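Local coordinates for protein N-terminal acetyltransferase B complex subunit NAT3 (Candida albicans, PDB 5K04) that probably transfers an acetyl group from acetyl-coenzyme A to protein N-termini, as the catalytic GNAT-family subunit of the NatB complex, at residues B[109-114]-B[122-127]; B[42-47]-B[91-96]; B[60-65]-B[69-74]. All coordinates share one frame; numbering follows the deposited sequence.

Interaction 1: B[109-114]-B[122-127]; sequences IDLFVK and ILYEKL. With COA (coenzyme A), chain D.
Y124 reaches from helix 118-126 toward strand 108-114 and lays its ring against two methyl-bearing side chains, L111 and V113. From CB the side chain leaves the helix with CG beside the backbone N (chi1 -67°). CG is already within touch of L111 CD2, and the next atom out, CD1, makes the closest approach, 3.5 Å from L111 CD2. That methyl sits above the ring face, 3.6 Å from the centroid of Y124 and 16° off the normal, a clear CH-pi contact. Along the CD2-CE2 side of the ring, CD2 touches L111 CD1 and V113 CG2, the valine methyl coming in obliquely, and CE2 lies 3.6 Å from V113 CG2. With CG between backbone N and carbonyl carbon (chi1 57°), L111 turns its branch toward the helix, and an off-staggered chi2 sets both methyls along the ring. Farther out, Y124 CE2 is 3.8 Å from S1P of coenzyme A, which approaches the ring obliquely, and the tip oxygen OH lies 4.0 Å from the same sulfur, with C2P close by. Strand 108-114 and the helix that follows it form one side of the GNAT cofactor cleft, and Y124, a coenzyme A-binding residue, puts its phenol at the thiol end. C94 of helix 89-96 and V78 of strand 70-80 also pack on it. At the other end of the cofactor, the extended side chain of K126 carries NZ to O8A of the 3'-phosphate at 2.7 Å and to hydrogen bonds with O3B and O2B of the ribose. Three cofactor oxygens thus grip the ammonium, whose charge probably helps balance the phosphate. I122 CG2 touches the same O2B, while L123 packs along the ribose, its CB and CD1 against O4B and C5B.

Interaction 2: B[42-47]-B[91-96]; sequences LFYKSV and SKLCLE. With COA (coenzyme A), chain D.
The phenol of Y44 points from strand 43-48 into helix 89-96 and gives its hydrogen to the backbone carbonyl of L93, with OH only 2.6 Å from L93 O. The oxygen is met in the carbonyl plane, at a C=O...donor angle of 159°, and the carbonyl sits at the edge of the tyrosine ring, near its plane. Alongside that bond the ring slides past the L93 side chain in the opposite direction, Y44 CE1 lying 3.8 Å from L93 CD2. The same methyl reaches S46 CB at 4.2 Å, so one leucine branch serves two strand residues. E96, three residues further along the helix, brings its aliphatic CG to 3.8 Å from Y44 CZ. CG anti to the backbone N (chi1 166°) lays CB and CG against the phenol, and the bend at chi2 carries the carboxylate on to N99, which holds OE2.

In the next shell, S46 OG hydrogen-bonds S55 on the adjoining strand, and M58, I4 and L97 pack round Y44. At the N-terminal end of helix 89-96, S91 binds the pyrophosphate oxygen O1A of coenzyme A through both N and OG, OG at 2.7 Å; G88 N, A90 N and R86 NH2 also bind the cofactor, the pyrophosphate-binding motif of GNAT enzymes. The helix packs on one face of the sheet, roughly antiparallel to strand 43-47 at 145°, 9.8 Å between axes. Strands 3-6 and 53-65 flank 43-48, helix 29-38 covers F43 on the far side, and F245 of the partner subunit of the complex packs on E96.

Interaction 3: B[60-65]-B[69-74]; sequences AKTEGQ and KEWHTH
K61 and H74 form the inner rung of an antiparallel ladder: K61 N donates to H74 O at 2.8 Å and H74 N returns the bond to K61 O at 2.7 Å. The next hydrogen-bonded pair, E63 with H72, is closed by bonds in both directions, and Q65 N reaches E70 O near the turn. Between them stand the non-hydrogen-bonded pairs T62-T73 and G64-W71, where the chains come closest, CA to CA 4.2 Å and 4.3 Å. The strand segments run 156° apart, with axes 4.5 Å from each other.

On the face carrying T62, T73 and W71, the indole lies flat over G64. The glycine CA is 3.6 Å from the centroid of the six-membered ring of W71, 14° off its normal, a CH-pi contact over the ring centre. T62 crosses W71 at about a right angle, and its CG2 meets T73 CG2 at 3.9 Å. The other face is polar. With CG anti to the backbone N (chi1 -179°), the H74 ring lies beside the lysine chain, CD2 toward K61 CE, and K61 NZ makes a salt bridge to E63 OE2 on its own strand, coming to the syn side of the carboxylate. E63 CB packs against NE2 of the H72 ring, and that ring also meets F108. H74 ND1 hydrogen-bonds D110 of the neighbouring strand, while F112 meets the H74 ring edge to face.

These are the two arms of a beta hairpin, strands 53-65 and 70-80, in the central mixed sheet of the GNAT fold.

In the fold
Interactions 1 and 2 are buried, and each sets a helix against the mixed sheet; interaction 3 is strand on strand, buried toward the sheet and exposed toward the hairpin turn. The chemistry follows: interaction 1 is apolar packing on an aromatic ring, interaction 2 adds one side chain to carbonyl bond, and interaction 3 rests on a backbone ladder. The first two share coenzyme A and touch directly, with Y124 and L127 against C94 and L123 against S91. Interaction 3 joins both through the sheet: D110 N probably hydrogen-bonds T73 O, tying strand 108-114 to the hairpin, and L42 O lies 2.9 Å from A60 N, probably hydrogen-bonded.

Interaction 1: B[109-114]-B[122-127]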
loop_
_atom_site.group_PDB
_atom_site.type_symbol
_atom_site.label_atom_id
_atom_site.label_comp_id
_atom_site.label_asym_id
_atom_site.label_seq_id
_atom_site.Cartn_x
_atom_site.Cartn_y
_atom_site.Cartn_z
ATOM N N ILE B 109 -26.122 19.652 6.619
ATOM C CA ILE B 109 -24.758 19.142 6.613
ATOM C C ILE B 109 -23.965 19.944 7.637
ATOM O O ILE B 109 -24.054 21.177 7.675
ATOM C CB ILE B 109 -24.115 19.232 5.218
ATOM C CG1 ILE B 109 -25.080 18.713 4.140
ATOM C CG2 ILE B 109 -22.807 18.436 5.187
ATOM C CD1 ILE B 109 -24.515 18.770 2.709
ATOM N N ASP B 110 -23.228 19.244 8.494
ATOM C CA ASP B 110 -22.343 19.893 9.445
ATOM C C ASP B 110 -20.917 19.367 9.268
ATOM O O ASP B 110 -20.657 18.434 8.495
ATOM C CB ASP B 110 -22.844 19.703 10.887
ATOM C CG ASP B 110 -22.406 18.390 11.504
ATOM O OD1 ASP B 110 -22.352 17.369 10.786
ATOM O OD2 ASP B 110 -22.107 18.380 12.715
ATOM N N LEU B 111 -20.002 19.973 10.022
ATOM C CA LEU B 111 -18.575 19.725 9.920
ATOM C C LEU B 111 -17.898 20.459 11.060
ATOM O O LEU B 111 -18.450 21.401 11.636
ATOM C CB LEU B 111 -18.005 20.207 8.586
ATOM C CG LEU B 111 -18.270 21.699 8.359
ATOM C CD1 LEU B 111 -17.099 22.595 8.798
ATOM C CD2 LEU B 111 -18.637 21.976 6.933
ATOM N N PHE B 112 -16.674 20.046 11.342
ATOM C CA PHE B 112 -15.845 20.680 12.351
ATOM C C PHE B 112 -14.670 21.347 11.667
ATOM O O PHE B 112 -13.980 20.716 10.863
ATOM C CB PHE B 112 -15.335 19.669 13.376
ATOM C CG PHE B 112 -16.426 19.011 14.186
ATOM C CD1 PHE B 112 -17.421 19.761 14.793
ATOM C CD2 PHE B 112 -16.438 17.643 14.354
ATOM C CE1 PHE B 112 -18.404 19.165 15.541
ATOM C CE2 PHE B 112 -17.422 17.030 15.108
ATOM C CZ PHE B 112 -18.412 17.799 15.701
ATOM N N VAL B 113 -14.451 22.619 11.989
ATOM C CA VAL B 113 -13.259 23.362 11.601
ATOM C C VAL B 113 -12.618 23.898 12.873
ATOM O O VAL B 113 -13.312 24.432 13.747
ATOM C CB VAL B 113 -13.588 24.510 10.618
ATOM C CG1 VAL B 113 -12.393 25.398 10.410
ATOM C CG2 VAL B 113 -13.991 23.940 9.281
ATOM N N LYS B 114 -11.304 23.741 12.988
ATOM C CA LYS B 114 -10.617 24.282 14.150
ATOM C C LYS B 114 -10.755 25.799 14.170
ATOM O O LYS B 114 -10.821 26.452 13.126
ATOM C CB LYS B 114 -9.143 23.876 14.155
ATOM C CG LYS B 114 -8.892 22.380 14.385
ATOM C CD LYS B 114 -9.569 21.900 15.663
ATOM C CE LYS B 114 -9.146 20.490 16.042
ATOM N NZ LYS B 114 -9.955 19.988 17.195
ATOM N N ILE B 122 -13.862 30.149 5.978
ATOM C CA ILE B 122 -14.235 30.974 4.834
ATOM C C ILE B 122 -14.625 30.099 3.650
ATOM O O ILE B 122 -15.611 30.368 2.949
ATOM C CB ILE B 122 -13.073 31.932 4.499
ATOM C CG1 ILE B 122 -12.958 33.013 5.589
ATOM C CG2 ILE B 122 -13.232 32.549 3.094
ATOM C CD1 ILE B 122 -11.698 33.867 5.514
ATOM N N LEU B 123 -13.839 29.053 3.399
ATOM C CA LEU B 123 -14.170 28.065 2.384
ATOM C C LEU B 123 -15.602 27.576 2.551
ATOM O O LEU B 123 -16.412 27.646 1.620
ATOM C CB LEU B 123 -13.167 26.906 2.461
ATOM C CG LEU B 123 -13.365 25.587 1.713
ATOM C CD1 LEU B 123 -13.867 25.810 0.331
ATOM C CD2 LEU B 123 -12.049 24.857 1.608
ATOM N N TYR B 124 -15.932 27.086 3.746
ATOM C CA TYR B 124 -17.282 26.596 3.987
ATOM C C TYR B 124 -18.306 27.729 4.030
ATOM O O TYR B 124 -19.458 27.534 3.619
ATOM C CB TYR B 124 -17.307 25.782 5.274
ATOM C CG TYR B 124 -16.513 24.493 5.174
ATOM C CD1 TYR B 124 -16.890 23.489 4.285
ATOM C CD2 TYR B 124 -15.402 24.274 5.974
ATOM C CE1 TYR B 124 -16.172 22.304 4.204
ATOM C CE2 TYR B 124 -14.673 23.098 5.891
ATOM C CZ TYR B 124 -15.063 22.117 5.007
ATOM O OH TYR B 124 -14.349 20.947 4.928
ATOM N N GLU B 125 -17.913 28.916 4.511
ATOM C CA GLU B 125 -18.823 30.046 4.458
ATOM C C GLU B 125 -19.194 30.382 3.020
ATOM O O GLU B 125 -20.354 30.696 2.730
ATOM C CB GLU B 125 -18.208 31.252 5.168
ATOM C CG GLU B 125 -18.323 31.121 6.674
ATOM C CD GLU B 125 -17.692 32.256 7.432
ATOM O OE1 GLU B 125 -16.950 33.049 6.815
ATOM O OE2 GLU B 125 -17.949 32.348 8.658
ATOM N N LYS B 126 -18.223 30.311 2.103
ATOM C CA LYS B 126 -18.521 30.576 0.705
ATOM C C LYS B 126 -19.475 29.537 0.130
ATOM O O LYS B 126 -20.176 29.821 -0.846
ATOM C CB LYS B 126 -17.220 30.631 -0.093
ATOM C CG LYS B 126 -16.481 31.953 0.067
ATOM C CD LYS B 126 -15.184 31.977 -0.707
ATOM C CE LYS B 126 -14.375 33.224 -0.375
ATOM N NZ LYS B 126 -13.112 33.309 -1.171
ATOM N N LEU B 127 -19.531 28.351 0.729
ATOM C CA LEU B 127 -20.430 27.283 0.307
ATOM C C LEU B 127 -21.809 27.362 0.955
ATOM O O LEU B 127 -22.649 26.501 0.680
ATOM C CB LEU B 127 -19.809 25.928 0.625
ATOM C CG LEU B 127 -18.539 25.605 -0.164
ATOM C CD1 LEU B 127 -18.020 24.217 0.198
ATOM C CD2 LEU B 127 -18.796 25.711 -1.665
HETATM N N1A COA D . -4.907 30.231 0.975
HETATM C C2A COA D . -5.830 31.402 1.110
HETATM N N3A COA D . -7.253 30.957 0.807
HETATM C C4A COA D . -7.697 29.623 0.350
HETATM C C5A COA D . -6.635 28.433 0.118
HETATM C C6A COA D . -5.154 28.800 0.527
HETATM N N6A COA D . -4.076 27.869 0.524
HETATM N N7A COA D . -7.349 27.089 -0.198
HETATM C C8A COA D . -8.913 27.232 -0.169
HETATM N N9A COA D . -8.966 28.820 0.228
HETATM C C1B COA D . -10.435 29.413 0.593
HETATM C C2B COA D . -10.788 30.799 -0.033
HETATM O O2B COA D . -10.979 32.035 0.661
HETATM C C3B COA D . -11.535 30.174 -1.190
HETATM O O3B COA D . -12.140 30.729 -2.362
HETATM P P3B COA D . -11.777 31.437 -3.789
HETATM O O7A COA D . -12.265 30.483 -4.865
HETATM O O8A COA D . -12.629 32.713 -3.795
HETATM O O9A COA D . -10.281 31.644 -3.795
HETATM C C4B COA D . -11.959 28.691 -0.689
HETATM O O4B COA D . -11.395 28.296 0.628
HETATM C C5B COA D . -12.369 27.601 -1.752
HETATM O O5B COA D . -11.428 26.950 -2.611
HETATM P P1A COA D . -11.193 25.609 -3.482
HETATM O O1A COA D . -12.484 24.880 -3.518
HETATM O O2A COA D . -10.637 26.005 -4.817
HETATM O O3A COA D . -10.111 24.826 -2.667
HETATM P P2A COA D . -9.003 23.667 -2.835
HETATM O O4A COA D . -7.697 24.346 -3.131
HETATM O O5A COA D . -9.484 22.669 -3.769
HETATM O O6A COA D . -8.933 23.121 -1.325
HETATM C CBP COA D . -8.284 22.646 1.211
HETATM C CCP COA D . -8.988 23.602 0.025
HETATM C CDP COA D . -8.345 23.418 2.705
HETATM C CEP COA D . -9.055 21.139 1.264
HETATM C CAP COA D . -6.622 22.395 0.768
HETATM O OAP COA D . -5.931 23.495 0.223
HETATM C C9P COA D . -5.933 21.145 1.517
HETATM O O9P COA D . -5.197 21.262 2.654
HETATM N N8P COA D . -6.603 19.798 1.291
HETATM C C7P COA D . -6.806 18.749 2.450
HETATM C C6P COA D . -6.351 19.168 3.896
HETATM C C5P COA D . -7.120 20.272 4.835
HETATM O O5P COA D . -6.523 21.360 5.337
HETATM N N4P COA D . -8.572 20.059 5.012
HETATM C C3P COA D . -9.932 20.469 4.736
HETATM C C2P COA D . -10.623 21.819 4.820
HETATM S S1P COA D . -10.974 22.659 6.335
#

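Interaction 2: B[42-47]-B[91-96]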
loop_
_atom_site.group_PDB
_atom_site.type_symbol
_atom_site.label_atom_id
_atom_site.label_comp_id
_atom_site.label_asym_id
_atom_site.label_seq_id
_atom_site.Cartn_x
_atom_site.Cartn_y
_atom_site.Cartn_z
ATOM N N LEU B 42 -20.941 8.095 0.194
ATOM C CA LEU B 42 -20.439 9.351 0.737
ATOM C C LEU B 42 -18.923 9.334 0.848
ATOM O O LEU B 42 -18.331 10.158 1.553
ATOM C CB LEU B 42 -21.089 9.643 2.094
ATOM C CG LEU B 42 -22.635 9.558 2.163
ATOM C CD1 LEU B 42 -23.188 10.234 3.417
ATOM C CD2 LEU B 42 -23.303 10.145 0.932
ATOM N N PHE B 43 -18.290 8.405 0.152
ATOM C CA PHE B 43 -16.839 8.267 0.116
ATOM C C PHE B 43 -16.505 8.151 -1.372
ATOM O O PHE B 43 -16.580 7.074 -1.981
ATOM C CB PHE B 43 -16.372 7.063 0.943
ATOM C CG PHE B 43 -14.891 7.068 1.274
ATOM C CD1 PHE B 43 -14.018 7.957 0.657
ATOM C CD2 PHE B 43 -14.376 6.157 2.198
ATOM C CE1 PHE B 43 -12.666 7.950 0.951
ATOM C CE2 PHE B 43 -13.021 6.143 2.508
ATOM C CZ PHE B 43 -12.164 7.049 1.881
ATOM N N TYR B 44 -16.175 9.289 -1.962
ATOM C CA TYR B 44 -15.874 9.366 -3.378
ATOM C C TYR B 44 -14.638 10.228 -3.575
ATOM O O TYR B 44 -14.239 11.013 -2.707
ATOM C CB TYR B 44 -17.051 9.929 -4.194
ATOM C CG TYR B 44 -17.650 11.182 -3.608
ATOM C CD1 TYR B 44 -17.162 12.442 -3.947
ATOM C CD2 TYR B 44 -18.709 11.112 -2.720
ATOM C CE1 TYR B 44 -17.736 13.611 -3.408
ATOM C CE2 TYR B 44 -19.281 12.268 -2.166
ATOM C CZ TYR B 44 -18.790 13.506 -2.511
ATOM O OH TYR B 44 -19.345 14.630 -1.948
ATOM N N LYS B 45 -14.052 10.070 -4.751
ATOM C CA LYS B 45 -12.786 10.679 -5.081
ATOM C C LYS B 45 -12.928 11.481 -6.365
ATOM O O LYS B 45 -13.766 11.190 -7.230
ATOM C CB LYS B 45 -11.687 9.621 -5.249
ATOM C CG LYS B 45 -11.967 8.599 -6.365
ATOM C CD LYS B 45 -10.738 7.739 -6.649
ATOM C CE LYS B 45 -10.987 6.717 -7.749
ATOM N NZ LYS B 45 -9.772 5.844 -7.891
ATOM N N SER B 46 -12.104 12.515 -6.459
ATOM C CA SER B 46 -11.928 13.239 -7.700
ATOM C C SER B 46 -10.743 12.638 -8.433
ATOM O O SER B 46 -9.813 12.109 -7.817
ATOM C CB SER B 46 -11.711 14.736 -7.456
ATOM O OG SER B 46 -10.591 14.986 -6.609
ATOM N N VAL B 47 -10.790 12.737 -9.759
ATOM C CA VAL B 47 -9.859 12.068 -10.658
ATOM C C VAL B 47 -9.636 12.987 -11.853
ATOM O O VAL B 47 -10.544 13.711 -12.272
ATOM C CB VAL B 47 -10.435 10.677 -11.025
ATOM C CG1 VAL B 47 -10.112 10.277 -12.402
ATOM C CG2 VAL B 47 -9.998 9.606 -9.994
ATOM N N SER B 91 -14.410 22.742 -3.080
ATOM C CA SER B 91 -15.787 23.221 -3.081
ATOM C C SER B 91 -16.707 22.280 -3.865
ATOM O O SER B 91 -17.858 22.058 -3.470
ATOM C CB SER B 91 -15.825 24.644 -3.640
ATOM O OG SER B 91 -15.002 25.506 -2.878
ATOM N N LYS B 92 -16.208 21.696 -4.962
ATOM C CA LYS B 92 -17.026 20.775 -5.752
ATOM C C LYS B 92 -17.314 19.485 -4.990
ATOM O O LYS B 92 -18.449 18.994 -4.998
ATOM C CB LYS B 92 -16.344 20.462 -7.089
ATOM C CG LYS B 92 -16.629 19.043 -7.622
ATOM C CD LYS B 92 -16.078 18.785 -9.035
ATOM C CE LYS B 92 -17.176 18.924 -10.085
ATOM N NZ LYS B 92 -18.273 17.895 -9.920
ATOM N N LEU B 93 -16.294 18.922 -4.333
ATOM C CA LEU B 93 -16.470 17.711 -3.531
ATOM C C LEU B 93 -17.502 17.914 -2.419
ATOM O O LEU B 93 -18.327 17.026 -2.156
ATOM C CB LEU B 93 -15.126 17.290 -2.935
ATOM C CG LEU B 93 -14.104 16.724 -3.926
ATOM C CD1 LEU B 93 -12.722 16.699 -3.305
ATOM C CD2 LEU B 93 -14.505 15.325 -4.374
ATOM N N CYS B 94 -17.469 19.080 -1.761
ATOM C CA CYS B 94 -18.450 19.379 -0.721
ATOM C C CYS B 94 -19.848 19.581 -1.318
ATOM O O CYS B 94 -20.845 19.091 -0.769
ATOM C CB CYS B 94 -17.988 20.608 0.091
ATOM S SG CYS B 94 -16.463 20.454 0.997
ATOM N N LEU B 95 -19.934 20.254 -2.474
ATOM C CA LEU B 95 -21.227 20.521 -3.103
ATOM C C LEU B 95 -21.872 19.261 -3.698
ATOM O O LEU B 95 -23.100 19.160 -3.743
ATOM C CB LEU B 95 -21.051 21.584 -4.175
ATOM C CG LEU B 95 -20.919 23.024 -3.692
ATOM C CD1 LEU B 95 -20.851 23.964 -4.897
ATOM C CD2 LEU B 95 -22.087 23.396 -2.781
ATOM N N GLU B 96 -21.065 18.294 -4.143
ATOM C CA GLU B 96 -21.590 17.037 -4.680
ATOM C C GLU B 96 -22.409 16.253 -3.647
ATOM O O GLU B 96 -23.295 15.476 -4.021
ATOM C CB GLU B 96 -20.421 16.186 -5.198
ATOM C CG GLU B 96 -20.732 14.709 -5.488
ATOM C CD GLU B 96 -21.676 14.477 -6.669
ATOM O OE1 GLU B 96 -22.108 13.314 -6.851
ATOM O OE2 GLU B 96 -21.978 15.435 -7.419
HETATM N N1A COA D . -4.907 30.231 0.975
HETATM C C2A COA D . -5.830 31.402 1.110
HETATM N N3A COA D . -7.253 30.957 0.807
HETATM C C4A COA D . -7.697 29.623 0.350
HETATM C C5A COA D . -6.635 28.433 0.118
HETATM C C6A COA D . -5.154 28.800 0.527
HETATM N N6A COA D . -4.076 27.869 0.524
HETATM N N7A COA D . -7.349 27.089 -0.198
HETATM C C8A COA D . -8.913 27.232 -0.169
HETATM N N9A COA D . -8.966 28.820 0.228
HETATM C C1B COA D . -10.435 29.413 0.593
HETATM C C2B COA D . -10.788 30.799 -0.033
HETATM O O2B COA D . -10.979 32.035 0.661
HETATM C C3B COA D . -11.535 30.174 -1.190
HETATM O O3B COA D . -12.140 30.729 -2.362
HETATM P P3B COA D . -11.777 31.437 -3.789
HETATM O O7A COA D . -12.265 30.483 -4.865
HETATM O O8A COA D . -12.629 32.713 -3.795
HETATM O O9A COA D . -10.281 31.644 -3.795
HETATM C C4B COA D . -11.959 28.691 -0.689
HETATM O O4B COA D . -11.395 28.296 0.628
HETATM C C5B COA D . -12.369 27.601 -1.752
HETATM O O5B COA D . -11.428 26.950 -2.611
HETATM P P1A COA D . -11.193 25.609 -3.482
HETATM O O1A COA D . -12.484 24.880 -3.518
HETATM O O2A COA D . -10.637 26.005 -4.817
HETATM O O3A COA D . -10.111 24.826 -2.667
HETATM P P2A COA D . -9.003 23.667 -2.835
HETATM O O4A COA D . -7.697 24.346 -3.131
HETATM O O5A COA D . -9.484 22.669 -3.769
HETATM O O6A COA D . -8.933 23.121 -1.325
HETATM C CBP COA D . -8.284 22.646 1.211
HETATM C CCP COA D . -8.988 23.602 0.025
HETATM C CDP COA D . -8.345 23.418 2.705
HETATM C CEP COA D . -9.055 21.139 1.264
HETATM C CAP COA D . -6.622 22.395 0.768
HETATM O OAP COA D . -5.931 23.495 0.223
HETATM C C9P COA D . -5.933 21.145 1.517
HETATM O O9P COA D . -5.197 21.262 2.654
HETATM N N8P COA D . -6.603 19.798 1.291
HETATM C C7P COA D . -6.806 18.749 2.450
HETATM C C6P COA D . -6.351 19.168 3.896
HETATM C C5P COA D . -7.120 20.272 4.835
HETATM O O5P COA D . -6.523 21.360 5.337
HETATM N N4P COA D . -8.572 20.059 5.012
HETATM C C3P COA D . -9.932 20.469 4.736
HETATM C C2P COA D . -10.623 21.819 4.820
HETATM S S1P COA D . -10.974 22.659 6.335
#

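Interaction 3: B[60-65]-B[69-74]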
loop_
_atom_site.group_PDB
_atom_site.type_symbol
_atom_site.label_atom_id
_atom_site.label_comp_id
_atom_site.label_asym_id
_atom_site.label_seq_id
_atom_site.Cartn_x
_atom_site.Cartn_y
_atom_site.Cartn_z
ATOM N N ALA B 60 -17.734 11.397 4.055
ATOM C CA ALA B 60 -18.825 11.942 4.835
ATOM C C ALA B 60 -19.672 10.788 5.367
ATOM O O ALA B 60 -19.516 9.632 4.967
ATOM C CB ALA B 60 -19.672 12.924 4.005
ATOM N N LYS B 61 -20.589 11.119 6.272
ATOM C CA LYS B 61 -21.469 10.123 6.865
ATOM C C LYS B 61 -22.803 10.776 7.191
ATOM O O LYS B 61 -22.950 12.001 7.124
ATOM C CB LYS B 61 -20.850 9.509 8.129
ATOM C CG LYS B 61 -20.427 10.543 9.186
ATOM C CD LYS B 61 -20.242 9.910 10.568
ATOM C CE LYS B 61 -19.492 10.860 11.483
ATOM N NZ LYS B 61 -19.288 10.280 12.831
ATOM N N THR B 62 -23.783 9.940 7.544
ATOM C CA THR B 62 -25.040 10.413 8.115
ATOM C C THR B 62 -25.175 9.898 9.540
ATOM O O THR B 62 -24.623 8.857 9.895
ATOM C CB THR B 62 -26.284 9.988 7.288
ATOM O OG1 THR B 62 -26.414 8.567 7.302
ATOM C CG2 THR B 62 -26.234 10.544 5.832
ATOM N N GLU B 63 -25.933 10.639 10.345
ATOM C CA GLU B 63 -25.949 10.483 11.792
ATOM C C GLU B 63 -27.306 10.940 12.279
ATOM O O GLU B 63 -27.824 11.953 11.806
ATOM C CB GLU B 63 -24.836 11.308 12.451
ATOM C CG GLU B 63 -24.277 10.736 13.745
ATOM C CD GLU B 63 -22.755 10.884 13.835
ATOM O OE1 GLU B 63 -22.253 12.033 13.834
ATOM O OE2 GLU B 63 -22.062 9.841 13.882
ATOM N N GLY B 64 -27.885 10.172 13.206
ATOM C CA GLY B 64 -29.258 10.362 13.649
ATOM C C GLY B 64 -29.341 10.880 15.072
ATOM O O GLY B 64 -28.528 10.524 15.927
ATOM N N GLN B 65 -30.350 11.715 15.325
ATOM C CA GLN B 65 -30.543 12.362 16.617
ATOM C C GLN B 65 -32.035 12.506 16.893
ATOM O O GLN B 65 -32.862 12.480 15.976
ATOM C CB GLN B 65 -29.859 13.741 16.675
ATOM C CG GLN B 65 -28.335 13.716 16.843
ATOM C CD GLN B 65 -27.781 15.015 17.430
ATOM O OE1 GLN B 65 -26.904 14.990 18.297
ATOM N NE2 GLN B 65 -28.292 16.151 16.962
ATOM N N LYS B 69 -35.244 10.421 15.164
ATOM C CA LYS B 69 -36.295 10.930 14.288
ATOM C C LYS B 69 -35.827 12.058 13.371
ATOM O O LYS B 69 -36.655 12.634 12.657
ATOM C CB LYS B 69 -37.480 11.410 15.134
ATOM C CG LYS B 69 -38.160 10.306 15.932
ATOM C CD LYS B 69 -39.373 10.832 16.684
ATOM C CE LYS B 69 -40.148 9.709 17.356
ATOM N NZ LYS B 69 -41.318 10.227 18.113
ATOM N N GLU B 70 -34.533 12.368 13.366
ATOM C CA GLU B 70 -34.017 13.571 12.716
ATOM C C GLU B 70 -32.541 13.364 12.397
ATOM O O GLU B 70 -31.725 13.185 13.307
ATOM C CB GLU B 70 -34.238 14.781 13.624
ATOM C CG GLU B 70 -33.214 15.885 13.524
ATOM C CD GLU B 70 -33.702 17.148 14.188
ATOM O OE1 GLU B 70 -34.790 17.111 14.805
ATOM O OE2 GLU B 70 -33.009 18.178 14.081
ATOM N N TRP B 71 -32.202 13.396 11.110
ATOM C CA TRP B 71 -30.897 12.994 10.609
ATOM C C TRP B 71 -30.188 14.172 9.956
ATOM O O TRP B 71 -30.817 15.118 9.475
ATOM C CB TRP B 71 -31.025 11.841 9.595
ATOM C CG TRP B 71 -31.291 10.535 10.236
ATOM C CD1 TRP B 71 -32.478 10.102 10.757
ATOM C CD2 TRP B 71 -30.350 9.480 10.448
ATOM N NE1 TRP B 71 -32.334 8.839 11.277
ATOM C CE2 TRP B 71 -31.036 8.433 11.099
ATOM C CE3 TRP B 71 -29.001 9.309 10.136
ATOM C CZ2 TRP B 71 -30.414 7.243 11.456
ATOM C CZ3 TRP B 71 -28.381 8.132 10.493
ATOM C CH2 TRP B 71 -29.085 7.112 11.145
ATOM N N HIS B 72 -28.857 14.086 9.937
ATOM C CA HIS B 72 -28.018 15.059 9.257
ATOM C C HIS B 72 -26.792 14.350 8.700
ATOM O O HIS B 72 -26.424 13.262 9.150
ATOM C CB HIS B 72 -27.586 16.180 10.191
ATOM C CG HIS B 72 -26.629 15.740 11.246
ATOM N ND1 HIS B 72 -25.274 15.991 11.175
ATOM C CD2 HIS B 72 -26.825 15.055 12.397
ATOM C CE1 HIS B 72 -24.679 15.486 12.241
ATOM N NE2 HIS B 72 -25.599 14.908 12.995
ATOM N N THR B 73 -26.160 14.979 7.711
ATOM C CA THR B 73 -24.901 14.483 7.178
ATOM C C THR B 73 -23.741 15.246 7.806
ATOM O O THR B 73 -23.873 16.401 8.226
ATOM C CB THR B 73 -24.820 14.584 5.651
ATOM O OG1 THR B 73 -24.403 15.888 5.285
ATOM C CG2 THR B 73 -26.164 14.338 5.049
ATOM N N HIS B 74 -22.598 14.570 7.875
ATOM C CA HIS B 74 -21.406 15.104 8.506
ATOM C C HIS B 74 -20.223 14.875 7.583
ATOM O O HIS B 74 -20.038 13.765 7.071
ATOM C CB HIS B 74 -21.144 14.449 9.865
ATOM C CG HIS B 74 -19.935 14.990 10.556
ATOM N ND1 HIS B 74 -19.984 16.099 11.375
ATOM C CD2 HIS B 74 -18.639 14.596 10.527
ATOM C CE1 HIS B 74 -18.770 16.355 11.831
ATOM N NE2 HIS B 74 -17.936 15.465 11.323
#